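Local coordinates for disease resistance protein RRS1 (Arabidopsis thaliana, PDB 4C6S) that acts in plant immunity as a disease resistance protein and W-box-binding transcription factor, recognising pathogen effectors together with its partner RPS4 and dimerising partly through this TIR domain, at residues S22-A27 and E134-V139; G58-V63 and A79-C84; E72-K77 and D105-E110; S95-D100 and S109-R114. All coordinates share one frame; numbering follows the deposited sequence.

Interaction 1: residues S22-A27 and E134-V139; sequences SHLSEA and EIVRDV. With NA (sodium ion), chain H; NA (sodium ion), chain G.
Leu24 and Ala27 touch helix 128-143, while the imidazole of His23, on the same helix 20-30, looks to another partner: Ser22 OG sits 4.1 Å above one face of the ring, over its centre, and the ring stacks on His23 of the second subunit. The contact between residues 22-27 and 134-139 itself is wholly aliphatic. With its CG anti to the backbone N (chi1 178°), Leu24 extends CD1 to within 3.8 Å of Ile135 CG2, and the two side chains cross at about a right angle. Next to this pair, Ala27 CB meets Val136 CG2 at 3.8 Å; the small methyl lets the backbones approach to 7.0 Å between Ala27 CA and Val136 CA. The axes of the two segments pass 10.1 Å apart with a crossing angle of -39°. This is the face of the flavodoxin-like TIR fold where the first and last long helices lie side by side over the parallel sheet, Ile135 resting on Val96 of strand 92-98. Ser22 and His23 form the Ser-His motif of the plant TIR dimer interface, and Ser22 OG takes a hydrogen bond from Ser129 N of the second subunit. Away from the aliphatic contact, each helix carries a sodium ligand. Glu26 OE1 binds one ion at 2.4 Å, whereas Glu134 OE1 binds the other at 2.6 Å, with His120 as a further ligand.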
loop_
_atom_site.group_PDB
_atom_site.type_symbol
_atom_site.label_atom_id
_atom_site.label_comp_id
_atom_site.label_asym_id
_atom_site.label_seq_id
_atom_site.Cartn_x
_atom_site.Cartn_y
_atom_site.Cartn_z
ATOM N N SER A 22 -6.489 1.828 0.745
ATOM C CA SER A 22 -6.690 2.704 -0.415
ATOM C C SER A 22 -6.295 1.931 -1.681
ATOM O O SER A 22 -6.900 2.104 -2.743
ATOM C CB SER A 22 -5.914 4.020 -0.286
ATOM O OG SER A 22 -4.525 3.846 -0.504
ATOM N N HIS A 23 -5.297 1.066 -1.562
ATOM C CA HIS A 23 -4.884 0.265 -2.709
ATOM C C HIS A 23 -5.926 -0.788 -3.011
ATOM O O HIS A 23 -6.182 -1.090 -4.180
ATOM C CB HIS A 23 -3.523 -0.399 -2.471
ATOM C CG HIS A 23 -2.429 0.573 -2.183
ATOM N ND1 HIS A 23 -1.904 1.415 -3.137
ATOM C CD2 HIS A 23 -1.753 0.838 -1.035
ATOM C CE1 HIS A 23 -0.949 2.155 -2.595
ATOM N NE2 HIS A 23 -0.837 1.810 -1.319
ATOM N N LEU A 24 -6.508 -1.362 -1.961
ATOM C CA LEU A 24 -7.548 -2.379 -2.124
ATOM C C LEU A 24 -8.775 -1.777 -2.798
ATOM O O LEU A 24 -9.322 -2.356 -3.737
ATOM C CB LEU A 24 -7.933 -2.997 -0.767
ATOM C CG LEU A 24 -9.058 -4.050 -0.788
ATOM C CD1 LEU A 24 -8.719 -5.221 -1.721
ATOM C CD2 LEU A 24 -9.316 -4.564 0.626
ATOM N N SER A 25 -9.202 -0.605 -2.329
ATOM C CA SER A 25 -10.317 0.103 -2.943
ATOM C C SER A 25 -10.064 0.414 -4.413
ATOM O O SER A 25 -10.959 0.241 -5.265
ATOM C CB SER A 25 -10.589 1.415 -2.191
ATOM O OG SER A 25 -11.681 2.121 -2.746
ATOM N N GLU A 26 -8.863 0.898 -4.718
ATOM C CA GLU A 26 -8.567 1.279 -6.096
ATOM C C GLU A 26 -8.501 0.034 -6.978
ATOM O O GLU A 26 -8.887 0.077 -8.150
ATOM C CB GLU A 26 -7.271 2.094 -6.170
ATOM C CG GLU A 26 -6.731 2.325 -7.578
ATOM C CD GLU A 26 -7.619 3.215 -8.439
ATOM O OE1 GLU A 26 -8.578 3.829 -7.912
ATOM O OE2 GLU A 26 -7.342 3.303 -9.655
ATOM N N ALA A 27 -8.020 -1.075 -6.429
ATOM C CA ALA A 27 -7.936 -2.301 -7.223
ATOM C C ALA A 27 -9.329 -2.853 -7.530
ATOM O O ALA A 27 -9.591 -3.339 -8.635
ATOM C CB ALA A 27 -7.069 -3.340 -6.509
ATOM N N GLU A 134 -5.127 -10.893 -4.530
ATOM C CA GLU A 134 -5.779 -12.114 -4.056
ATOM C C GLU A 134 -7.178 -11.820 -3.550
ATOM O O GLU A 134 -8.112 -12.576 -3.812
ATOM C CB GLU A 134 -4.931 -12.782 -2.967
ATOM C CG GLU A 134 -3.679 -13.387 -3.551
ATOM C CD GLU A 134 -2.730 -13.937 -2.514
ATOM O OE1 GLU A 134 -2.860 -13.566 -1.325
ATOM O OE2 GLU A 134 -1.853 -14.738 -2.900
ATOM N N ILE A 135 -7.321 -10.727 -2.809
ATOM C CA ILE A 135 -8.630 -10.364 -2.280
ATOM C C ILE A 135 -9.564 -10.016 -3.437
ATOM O O ILE A 135 -10.714 -10.470 -3.472
ATOM C CB ILE A 135 -8.524 -9.170 -1.325
ATOM C CG1 ILE A 135 -7.688 -9.576 -0.112
ATOM C CG2 ILE A 135 -9.922 -8.706 -0.907
ATOM C CD1 ILE A 135 -7.087 -8.367 0.647
ATOM N N VAL A 136 -9.070 -9.220 -4.382
ATOM C CA VAL A 136 -9.854 -8.849 -5.563
ATOM C C VAL A 136 -10.294 -10.073 -6.376
ATOM O O VAL A 136 -11.446 -10.153 -6.794
ATOM C CB VAL A 136 -9.099 -7.843 -6.463
ATOM C CG1 VAL A 136 -9.826 -7.641 -7.798
ATOM C CG2 VAL A 136 -8.950 -6.509 -5.731
ATOM N N ARG A 137 -9.399 -11.030 -6.587
ATOM C CA ARG A 137 -9.751 -12.197 -7.398
ATOM C C ARG A 137 -10.867 -12.989 -6.725
ATOM O O ARG A 137 -11.800 -13.457 -7.377
ATOM C CB ARG A 137 -8.534 -13.090 -7.625
ATOM C CG ARG A 137 -8.842 -14.423 -8.268
ATOM C CD ARG A 137 -7.548 -15.154 -8.599
ATOM N NE ARG A 137 -6.753 -15.315 -7.391
ATOM C CZ ARG A 137 -5.429 -15.207 -7.333
ATOM N NH1 ARG A 137 -4.719 -14.951 -8.433
ATOM N NH2 ARG A 137 -4.814 -15.363 -6.169
ATOM N N ASP A 138 -10.770 -13.121 -5.409
ATOM C CA ASP A 138 -11.769 -13.839 -4.625
ATOM C C ASP A 138 -13.123 -13.140 -4.726
ATOM O O ASP A 138 -14.131 -13.782 -5.052
ATOM C CB ASP A 138 -11.287 -13.910 -3.163
ATOM C CG ASP A 138 -12.256 -14.644 -2.239
ATOM O OD1 ASP A 138 -13.221 -15.279 -2.716
ATOM O OD2 ASP A 138 -12.035 -14.597 -1.007
ATOM N N VAL A 139 -13.155 -11.836 -4.458
ATOM C CA VAL A 139 -14.420 -11.090 -4.508
ATOM C C VAL A 139 -15.003 -11.112 -5.916
ATOM O O VAL A 139 -16.198 -11.359 -6.110
ATOM C CB VAL A 139 -14.237 -9.641 -4.009
ATOM C CG1 VAL A 139 -15.502 -8.805 -4.277
ATOM C CG2 VAL A 139 -13.890 -9.655 -2.514
HETATM NA NA NA H . -9.899 4.397 -5.987
HETATM NA NA NA G . -4.948 -14.340 -0.028
#

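Interaction 2: residues G58-V63 and A79-C84; sequences GVSVMV and AKVLEC
Val81 points toward strand 59-65 and meets two side chains there with its CG1 methyl. The apolar part of the contact is with Met62: its CG lies 4.1 Å from Val81 CG1 and its SD is equally near, the two side chains sliding past each other in opposite directions. The bend of the thioether at chi3 (53°) folds CE back from an otherwise extended chain. Two residues earlier on the same side of the strand, Ser60 OG approaches Val81 CG1 at 4.0 Å, which is simple van der Waals contact.

The polar part runs through water. Ser60, whose OG stands anti to the backbone N (chi1 178°), donates to a water 2.8 Å from OG, and that water donates in turn to Val81 O at 3.0 Å. Val81 O also accepts from Cys84 N, three residues on, so the carbonyl is held by both the chain and the water, and the buried serine hydroxyl is joined to the helix backbone.

Around this contact, Val81 also packs on Ser11 of strand 8-12 and Ile54 of helix 51-56, and Met62 on Phe78. Helix 74-82 thus lies against strand 59-65 as the connecting helix of a beta-alpha-beta crossover that returns to the sheet at strand 92-98.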
loop_
_atom_site.group_PDB
_atom_site.type_symbol
_atom_site.label_atom_id
_atom_site.label_comp_id
_atom_site.label_asym_id
_atom_site.label_seq_id
_atom_site.Cartn_x
_atom_site.Cartn_y
_atom_site.Cartn_z
ATOM N N GLY A 58 -23.236 -5.955 -1.217
ATOM C CA GLY A 58 -23.322 -7.358 -1.585
ATOM C C GLY A 58 -22.192 -8.152 -0.952
ATOM O O GLY A 58 -22.333 -9.332 -0.646
ATOM N N VAL A 59 -21.057 -7.498 -0.758
ATOM C CA VAL A 59 -19.922 -8.137 -0.111
ATOM C C VAL A 59 -19.358 -7.206 0.936
ATOM O O VAL A 59 -19.141 -6.017 0.676
ATOM C CB VAL A 59 -18.813 -8.490 -1.118
ATOM C CG1 VAL A 59 -17.621 -9.116 -0.390
ATOM C CG2 VAL A 59 -19.352 -9.420 -2.201
ATOM N N SER A 60 -19.118 -7.745 2.122
ATOM C CA SER A 60 -18.507 -6.982 3.199
ATOM C C SER A 60 -17.093 -7.498 3.407
ATOM O O SER A 60 -16.897 -8.653 3.789
ATOM C CB SER A 60 -19.344 -7.141 4.474
ATOM O OG SER A 60 -18.769 -6.452 5.567
ATOM N N VAL A 61 -16.101 -6.659 3.120
ATOM C CA VAL A 61 -14.705 -7.046 3.324
ATOM C C VAL A 61 -14.208 -6.374 4.596
ATOM O O VAL A 61 -14.054 -5.149 4.630
ATOM C CB VAL A 61 -13.827 -6.587 2.168
ATOM C CG1 VAL A 61 -12.352 -6.929 2.453
ATOM C CG2 VAL A 61 -14.283 -7.215 0.865
ATOM N N MET A 62 -13.971 -7.164 5.644
ATOM C CA MET A 62 -13.494 -6.622 6.912
ATOM C C MET A 62 -11.981 -6.719 6.944
ATOM O O MET A 62 -11.434 -7.821 6.948
ATOM C CB MET A 62 -14.079 -7.408 8.083
ATOM C CG MET A 62 -15.603 -7.297 8.145
ATOM S SD MET A 62 -16.373 -8.132 9.550
ATOM C CE MET A 62 -15.452 -7.446 10.876
ATOM N N VAL A 63 -11.307 -5.574 6.920
ATOM C CA VAL A 63 -9.852 -5.560 7.025
ATOM C C VAL A 63 -9.513 -5.362 8.479
ATOM O O VAL A 63 -9.815 -4.320 9.072
ATOM C CB VAL A 63 -9.233 -4.447 6.188
ATOM C CG1 VAL A 63 -7.727 -4.410 6.426
ATOM C CG2 VAL A 63 -9.546 -4.683 4.718
ATOM N N ALA A 79 -17.737 -6.079 15.686
ATOM C CA ALA A 79 -19.037 -6.723 15.883
ATOM C C ALA A 79 -20.153 -5.911 15.221
ATOM O O ALA A 79 -21.075 -6.476 14.639
ATOM C CB ALA A 79 -19.341 -6.924 17.365
ATOM N N LYS A 80 -20.062 -4.587 15.310
ATOM C CA LYS A 80 -21.088 -3.724 14.738
ATOM C C LYS A 80 -21.095 -3.779 13.209
ATOM O O LYS A 80 -22.107 -3.449 12.587
ATOM C CB LYS A 80 -20.920 -2.281 15.224
ATOM C CG LYS A 80 -19.644 -1.606 14.734
ATOM C CD LYS A 80 -19.459 -0.249 15.405
ATOM C CE LYS A 80 -18.437 0.597 14.661
ATOM N NZ LYS A 80 -17.124 0.689 15.343
ATOM N N VAL A 81 -19.979 -4.199 12.608
ATOM C CA VAL A 81 -19.934 -4.365 11.162
ATOM C C VAL A 81 -20.620 -5.664 10.741
ATOM O O VAL A 81 -21.441 -5.676 9.819
ATOM C CB VAL A 81 -18.488 -4.344 10.616
ATOM C CG1 VAL A 81 -18.496 -4.611 9.126
ATOM C CG2 VAL A 81 -17.851 -2.999 10.891
ATOM N N LEU A 82 -20.286 -6.754 11.422
ATOM C CA LEU A 82 -20.825 -8.063 11.068
ATOM C C LEU A 82 -22.332 -8.138 11.313
ATOM O O LEU A 82 -23.050 -8.842 10.597
ATOM C CB LEU A 82 -20.112 -9.176 11.842
ATOM C CG LEU A 82 -20.549 -10.595 11.467
ATOM C CD1 LEU A 82 -20.249 -10.857 10.003
ATOM C CD2 LEU A 82 -19.899 -11.643 12.352
ATOM N N GLU A 83 -22.814 -7.404 12.313
ATOM C CA GLU A 83 -24.229 -7.440 12.640
ATOM C C GLU A 83 -25.043 -6.856 11.501
ATOM O O GLU A 83 -26.221 -7.176 11.348
ATOM C CB GLU A 83 -24.506 -6.736 13.969
ATOM C CG GLU A 83 -24.061 -7.570 15.169
ATOM C CD GLU A 83 -24.359 -6.913 16.502
ATOM O OE1 GLU A 83 -24.704 -5.710 16.511
ATOM O OE2 GLU A 83 -24.247 -7.604 17.541
ATOM N N CYS A 84 -24.401 -6.035 10.674
ATOM C CA CYS A 84 -25.067 -5.483 9.496
ATOM C C CYS A 84 -25.342 -6.542 8.430
ATOM O O CYS A 84 -26.124 -6.305 7.508
ATOM C CB CYS A 84 -24.235 -4.364 8.874
ATOM S SG CYS A 84 -24.173 -2.833 9.812
HETATM O O HOH W 1 -20.956 -6.974 7.200
#

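Interaction 3: residues E72-K77 and D105-E110; sequences EVWLDK and DQWLSE
Glu110 OE2, held in a salt bridge by Arg114, is also the carboxylate oxygen that leans on Trp74: it lies 3.2 Å from Trp74 CB and 3.3 Å from Trp74 CG. The carboxylate meets the base of the indole at a slant, its plane turned 40° from that of the ring. A bend at chi2 (76°) of Glu110 carries the acid group across to the tryptophan. The positive charge of Arg114, which itself packs on Trp74, would be expected to offset part of the negative charge beside the aromatic ring.

A second, apolar part of the contact centres on Trp107. Val73 CG1 comes to its edge, in the plane of the ring, 3.8 Å from Trp107 CH2, and the valine side chain crosses the indole at about a right angle. Trp74 meets the same six-membered ring edge to edge, Trp74 CE3 standing 4.3 Å from Trp107 CZ3, so the two indoles touch by their rims and do not stack. The hydrogen bond from Trp107 NE1 to Cys68 O fixes the rotation of this buried ring and ties it to the loop after strand 59-65.

Within residues 72-77, Lys77 N is bonded to Val73 O and, at greater length, Trp74 O; the helix also has a wider pi-type turn here, where Ala79 N probably bonds to Trp74 O. The contact joins the N-terminal turn of helix 74-82 to helix 104-113, two successive crossover helices on one face of the parallel sheet, as in the flavodoxin-like fold of TIR domains.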
loop_
_atom_site.group_PDB
_atom_site.type_symbol
_atom_site.label_atom_id
_atom_site.label_comp_id
_atom_site.label_asym_id
_atom_site.label_seq_id
_atom_site.Cartn_x
_atom_site.Cartn_y
_atom_site.Cartn_z
ATOM N N GLU A 72 -9.487 -7.290 22.210
ATOM C CA GLU A 72 -9.597 -5.849 22.438
ATOM C C GLU A 72 -10.110 -5.123 21.202
ATOM O O GLU A 72 -10.275 -3.902 21.214
ATOM C CB GLU A 72 -8.242 -5.253 22.801
ATOM C CG GLU A 72 -7.557 -5.876 23.985
ATOM C CD GLU A 72 -6.283 -5.143 24.328
ATOM O OE1 GLU A 72 -5.244 -5.421 23.688
ATOM O OE2 GLU A 72 -6.326 -4.276 25.226
ATOM N N VAL A 73 -10.341 -5.875 20.134
ATOM C CA VAL A 73 -10.714 -5.287 18.851
ATOM C C VAL A 73 -12.121 -5.673 18.404
ATOM O O VAL A 73 -12.898 -4.815 17.980
ATOM C CB VAL A 73 -9.716 -5.699 17.747
ATOM C CG1 VAL A 73 -10.226 -5.288 16.376
ATOM C CG2 VAL A 73 -8.350 -5.088 18.026
ATOM N N TRP A 74 -12.451 -6.959 18.480
ATOM C CA TRP A 74 -13.665 -7.432 17.815
ATOM C C TRP A 74 -14.946 -6.790 18.347
ATOM O O TRP A 74 -15.613 -6.042 17.632
ATOM C CB TRP A 74 -13.814 -8.963 17.861
ATOM C CG TRP A 74 -15.064 -9.344 17.119
ATOM C CD1 TRP A 74 -16.328 -9.513 17.640
ATOM C CD2 TRP A 74 -15.192 -9.514 15.705
ATOM N NE1 TRP A 74 -17.219 -9.804 16.630
ATOM C CE2 TRP A 74 -16.548 -9.806 15.433
ATOM C CE3 TRP A 74 -14.288 -9.461 14.642
ATOM C CZ2 TRP A 74 -17.015 -10.049 14.137
ATOM C CZ3 TRP A 74 -14.749 -9.707 13.366
ATOM C CH2 TRP A 74 -16.101 -9.993 13.123
ATOM N N LEU A 75 -15.300 -7.104 19.590
ATOM C CA LEU A 75 -16.547 -6.596 20.165
ATOM C C LEU A 75 -16.578 -5.074 20.129
ATOM O O LEU A 75 -17.628 -4.456 19.913
ATOM C CB LEU A 75 -16.707 -7.078 21.608
ATOM C CG LEU A 75 -16.996 -8.565 21.827
ATOM C CD1 LEU A 75 -17.011 -8.887 23.310
ATOM C CD2 LEU A 75 -18.316 -8.939 21.201
ATOM N N ASP A 76 -15.410 -4.475 20.332
ATOM C CA ASP A 76 -15.297 -3.029 20.430
ATOM C C ASP A 76 -15.534 -2.326 19.091
ATOM O O ASP A 76 -16.155 -1.262 19.046
ATOM C CB ASP A 76 -13.919 -2.658 20.974
ATOM C CG ASP A 76 -13.769 -1.174 21.208
ATOM O OD1 ASP A 76 -14.751 -0.536 21.650
ATOM O OD2 ASP A 76 -12.669 -0.644 20.946
ATOM N N LYS A 77 -15.049 -2.923 18.003
ATOM C CA LYS A 77 -14.991 -2.215 16.726
ATOM C C LYS A 77 -15.639 -2.927 15.549
ATOM O O LYS A 77 -16.140 -2.273 14.640
ATOM C CB LYS A 77 -13.535 -1.921 16.351
ATOM C CG LYS A 77 -12.844 -0.890 17.214
ATOM C CD LYS A 77 -11.468 -0.558 16.659
ATOM C CE LYS A 77 -10.684 0.339 17.609
ATOM N NZ LYS A 77 -9.407 0.805 16.978
ATOM N N ASP A 105 -2.799 -17.147 15.158
ATOM C CA ASP A 105 -3.613 -18.182 15.801
ATOM C C ASP A 105 -4.780 -17.588 16.589
ATOM O O ASP A 105 -5.890 -18.134 16.585
ATOM C CB ASP A 105 -2.761 -19.040 16.728
ATOM C CG ASP A 105 -1.723 -19.849 15.982
ATOM O OD1 ASP A 105 -1.914 -20.069 14.768
ATOM O OD2 ASP A 105 -0.729 -20.265 16.617
ATOM N N GLN A 106 -4.522 -16.478 17.272
ATOM C CA GLN A 106 -5.572 -15.775 18.009
ATOM C C GLN A 106 -6.692 -15.278 17.106
ATOM O O GLN A 106 -7.877 -15.411 17.435
ATOM C CB GLN A 106 -4.972 -14.611 18.812
ATOM C CG GLN A 106 -4.005 -15.042 19.909
ATOM C CD GLN A 106 -2.545 -15.013 19.489
ATOM O OE1 GLN A 106 -2.201 -15.273 18.331
ATOM N NE2 GLN A 106 -1.673 -14.692 20.437
ATOM N N TRP A 107 -6.330 -14.700 15.967
ATOM C CA TRP A 107 -7.337 -14.201 15.039
ATOM C C TRP A 107 -8.079 -15.325 14.333
ATOM O O TRP A 107 -9.270 -15.215 14.082
ATOM C CB TRP A 107 -6.717 -13.244 14.015
ATOM C CG TRP A 107 -6.712 -11.839 14.508
ATOM C CD1 TRP A 107 -5.646 -11.129 14.983
ATOM C CD2 TRP A 107 -7.854 -10.985 14.637
ATOM N NE1 TRP A 107 -6.051 -9.877 15.382
ATOM C CE2 TRP A 107 -7.404 -9.762 15.175
ATOM C CE3 TRP A 107 -9.210 -11.132 14.334
ATOM C CZ2 TRP A 107 -8.266 -8.685 15.412
ATOM C CZ3 TRP A 107 -10.064 -10.065 14.570
ATOM C CH2 TRP A 107 -9.588 -8.861 15.106
ATOM N N LEU A 108 -7.394 -16.416 14.021
ATOM C CA LEU A 108 -8.090 -17.529 13.364
ATOM C C LEU A 108 -9.142 -18.118 14.314
ATOM O O LEU A 108 -10.257 -18.461 13.891
ATOM C CB LEU A 108 -7.101 -18.598 12.904
ATOM C CG LEU A 108 -6.202 -18.130 11.762
ATOM C CD1 LEU A 108 -5.255 -19.243 11.351
ATOM C CD2 LEU A 108 -7.046 -17.690 10.586
ATOM N N SER A 109 -8.794 -18.196 15.595
ATOM C CA SER A 109 -9.728 -18.658 16.624
ATOM C C SER A 109 -10.919 -17.712 16.698
ATOM O O SER A 109 -12.082 -18.140 16.706
ATOM C CB SER A 109 -9.030 -18.726 17.981
ATOM O OG SER A 109 -9.942 -19.120 18.995
ATOM N N GLU A 110 -10.618 -16.420 16.757
ATOM C CA GLU A 110 -11.649 -15.396 16.822
ATOM C C GLU A 110 -12.603 -15.519 15.640
ATOM O O GLU A 110 -13.822 -15.571 15.825
ATOM C CB GLU A 110 -11.014 -14.006 16.856
ATOM C CG GLU A 110 -12.027 -12.848 16.928
ATOM C CD GLU A 110 -12.650 -12.666 18.304
ATOM O OE1 GLU A 110 -12.035 -13.069 19.316
ATOM O OE2 GLU A 110 -13.760 -12.094 18.376
#

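Interaction 4: residues S95-D100 and S109-R114; sequences SVLYGD and SELDFR
Leu111 points toward strand 92-98 and meets it through both methyls. Its CD1 reaches Leu97 CD2 at 3.9 Å, the two leucines approaching tip to tip, and Ser95 CB at 4.0 Å. Its other branch, CD2, rests 4.1 Å from Ser95 OG. Ser95 and Leu97 alternate with Val96, which points to the other side of the sheet, so a single leucine bridges two successive residues of the near face.

Strand 92-98, helix 104-113 and strand 119-121 make up a beta-alpha-beta unit of the flavodoxin-like TIR fold. Leu111 also touches Ile119 and Leu64 on the two neighbouring strands, which places it over the middle of three adjacent strands.

Within residues 109-114 a salt bridge spans the C-terminal end of the helix, from Glu110 to Arg114 just beyond it. Arg114 grips Glu110 side-on, with Arg114 NE and NH2 each 2.9 Å from Glu110 OE2. The oxygen lies in the guanidinium plane, but both nitrogens come to it from the same face of the carboxylate, NE well above its plane (42°) and NH2 on the syn side. One face of the guanidinium is covered by the rim of the Phe113 ring, with Phe113 CD2 3.6 Å above its plane.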
loop_
_atom_site.group_PDB
_atom_site.type_symbol
_atom_site.label_atom_id
_atom_site.label_comp_id
_atom_site.label_asym_id
_atom_site.label_seq_id
_atom_site.Cartn_x
_atom_site.Cartn_y
_atom_site.Cartn_z
ATOM N N SER A 95 -12.828 -11.775 5.187
ATOM C CA SER A 95 -12.028 -11.204 6.269
ATOM C C SER A 95 -10.569 -11.156 5.854
ATOM O O SER A 95 -10.074 -12.070 5.207
ATOM C CB SER A 95 -12.160 -12.040 7.545
ATOM O OG SER A 95 -13.482 -11.962 8.055
ATOM N N VAL A 96 -9.885 -10.084 6.235
ATOM C CA VAL A 96 -8.478 -9.940 5.873
ATOM C C VAL A 96 -7.688 -9.667 7.136
ATOM O O VAL A 96 -7.922 -8.653 7.817
ATOM C CB VAL A 96 -8.273 -8.765 4.892
ATOM C CG1 VAL A 96 -6.802 -8.639 4.502
ATOM C CG2 VAL A 96 -9.138 -8.949 3.623
ATOM N N LEU A 97 -6.765 -10.576 7.467
ATOM C CA LEU A 97 -5.919 -10.393 8.642
ATOM C C LEU A 97 -4.687 -9.650 8.168
ATOM O O LEU A 97 -3.777 -10.252 7.590
ATOM C CB LEU A 97 -5.522 -11.733 9.265
ATOM C CG LEU A 97 -6.685 -12.583 9.744
ATOM C CD1 LEU A 97 -6.188 -13.898 10.362
ATOM C CD2 LEU A 97 -7.477 -11.807 10.789
ATOM N N TYR A 98 -4.670 -8.337 8.387
ATOM C CA TYR A 98 -3.613 -7.504 7.826
ATOM C C TYR A 98 -2.641 -7.030 8.901
ATOM O O TYR A 98 -3.055 -6.496 9.936
ATOM C CB TYR A 98 -4.200 -6.291 7.083
ATOM C CG TYR A 98 -3.098 -5.449 6.491
ATOM C CD1 TYR A 98 -2.418 -5.874 5.354
ATOM C CD2 TYR A 98 -2.692 -4.269 7.094
ATOM C CE1 TYR A 98 -1.362 -5.134 4.829
ATOM C CE2 TYR A 98 -1.649 -3.523 6.572
ATOM C CZ TYR A 98 -0.998 -3.959 5.434
ATOM O OH TYR A 98 0.037 -3.228 4.925
ATOM N N GLY A 99 -1.342 -7.208 8.665
ATOM C CA GLY A 99 -0.353 -6.680 9.585
ATOM C C GLY A 99 0.977 -7.382 9.419
ATOM O O GLY A 99 1.013 -8.510 8.921
ATOM N N ASP A 100 2.054 -6.731 9.847
ATOM C CA ASP A 100 3.407 -7.276 9.681
ATOM C C ASP A 100 3.863 -8.141 10.848
ATOM O O ASP A 100 5.013 -8.578 10.890
ATOM C CB ASP A 100 4.435 -6.155 9.450
ATOM C CG ASP A 100 4.544 -5.190 10.624
ATOM O OD1 ASP A 100 3.922 -5.421 11.680
ATOM O OD2 ASP A 100 5.282 -4.190 10.493
ATOM N N SER A 109 -8.794 -18.196 15.595
ATOM C CA SER A 109 -9.728 -18.658 16.624
ATOM C C SER A 109 -10.919 -17.712 16.698
ATOM O O SER A 109 -12.082 -18.140 16.706
ATOM C CB SER A 109 -9.030 -18.726 17.981
ATOM O OG SER A 109 -9.942 -19.120 18.995
ATOM N N GLU A 110 -10.618 -16.420 16.757
ATOM C CA GLU A 110 -11.649 -15.396 16.822
ATOM C C GLU A 110 -12.603 -15.519 15.640
ATOM O O GLU A 110 -13.822 -15.571 15.825
ATOM C CB GLU A 110 -11.014 -14.006 16.856
ATOM C CG GLU A 110 -12.027 -12.848 16.928
ATOM C CD GLU A 110 -12.650 -12.666 18.304
ATOM O OE1 GLU A 110 -12.035 -13.069 19.316
ATOM O OE2 GLU A 110 -13.760 -12.094 18.376
ATOM N N LEU A 111 -12.059 -15.589 14.427
ATOM C CA LEU A 111 -12.923 -15.623 13.245
ATOM C C LEU A 111 -13.791 -16.884 13.202
ATOM O O LEU A 111 -14.970 -16.815 12.855
ATOM C CB LEU A 111 -12.116 -15.462 11.958
ATOM C CG LEU A 111 -11.417 -14.112 11.835
ATOM C CD1 LEU A 111 -10.587 -14.067 10.558
ATOM C CD2 LEU A 111 -12.411 -12.956 11.869
ATOM N N ASP A 112 -13.208 -18.026 13.565
ATOM C CA ASP A 112 -13.970 -19.270 13.649
ATOM C C ASP A 112 -15.136 -19.141 14.627
ATOM O O ASP A 112 -16.251 -19.600 14.347
ATOM C CB ASP A 112 -13.068 -20.432 14.063
ATOM C CG ASP A 112 -13.849 -21.699 14.331
ATOM O OD1 ASP A 112 -14.170 -22.418 13.364
ATOM O OD2 ASP A 112 -14.153 -21.969 15.509
ATOM N N PHE A 113 -14.882 -18.506 15.768
ATOM C CA PHE A 113 -15.923 -18.291 16.779
ATOM C C PHE A 113 -17.047 -17.407 16.232
ATOM O O PHE A 113 -18.213 -17.576 16.606
ATOM C CB PHE A 113 -15.298 -17.664 18.033
ATOM C CG PHE A 113 -16.267 -17.442 19.171
ATOM C CD1 PHE A 113 -16.754 -18.512 19.908
ATOM C CD2 PHE A 113 -16.641 -16.155 19.530
ATOM C CE1 PHE A 113 -17.630 -18.310 20.981
ATOM C CE2 PHE A 113 -17.519 -15.939 20.598
ATOM C CZ PHE A 113 -18.009 -17.018 21.318
ATOM N N ARG A 114 -16.697 -16.483 15.337
ATOM C CA ARG A 114 -17.682 -15.594 14.715
ATOM C C ARG A 114 -18.353 -16.240 13.498
ATOM O O ARG A 114 -19.195 -15.619 12.837
ATOM C CB ARG A 114 -17.035 -14.260 14.307
ATOM C CG ARG A 114 -16.336 -13.517 15.436
ATOM C CD ARG A 114 -17.254 -13.227 16.617
ATOM N NE ARG A 114 -16.469 -12.785 17.762
ATOM C CZ ARG A 114 -16.954 -12.559 18.977
ATOM N NH1 ARG A 114 -18.242 -12.723 19.227
ATOM N NH2 ARG A 114 -16.140 -12.177 19.956
#

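Interaction 1 lies on one face of the parallel sheet, and the helix segments of interactions 2, 3 and 4 on the other. Strand valines pointing to the side of interaction 1 join it to the other contacts: Ile135 CD1 of interaction 1 touches Val96 CG2 of interaction 4 at 3.7 Å, and Leu24 CD2 reaches Val63 CG2 of interaction 2 at 4.1 Å. Interactions 3 and 4, their centres about 7 Å apart, share Ser109 and Glu110, and Trp107 CB packs on Leu97 CD2 at 3.6 Å. Trp74 links interaction 3 to interaction 2, its CZ3 meeting Met62 CE at 3.4 Å. The sodium ions and the second subunit belong to the side of interaction 1, whose centre is about 22 Å from that of interaction 3.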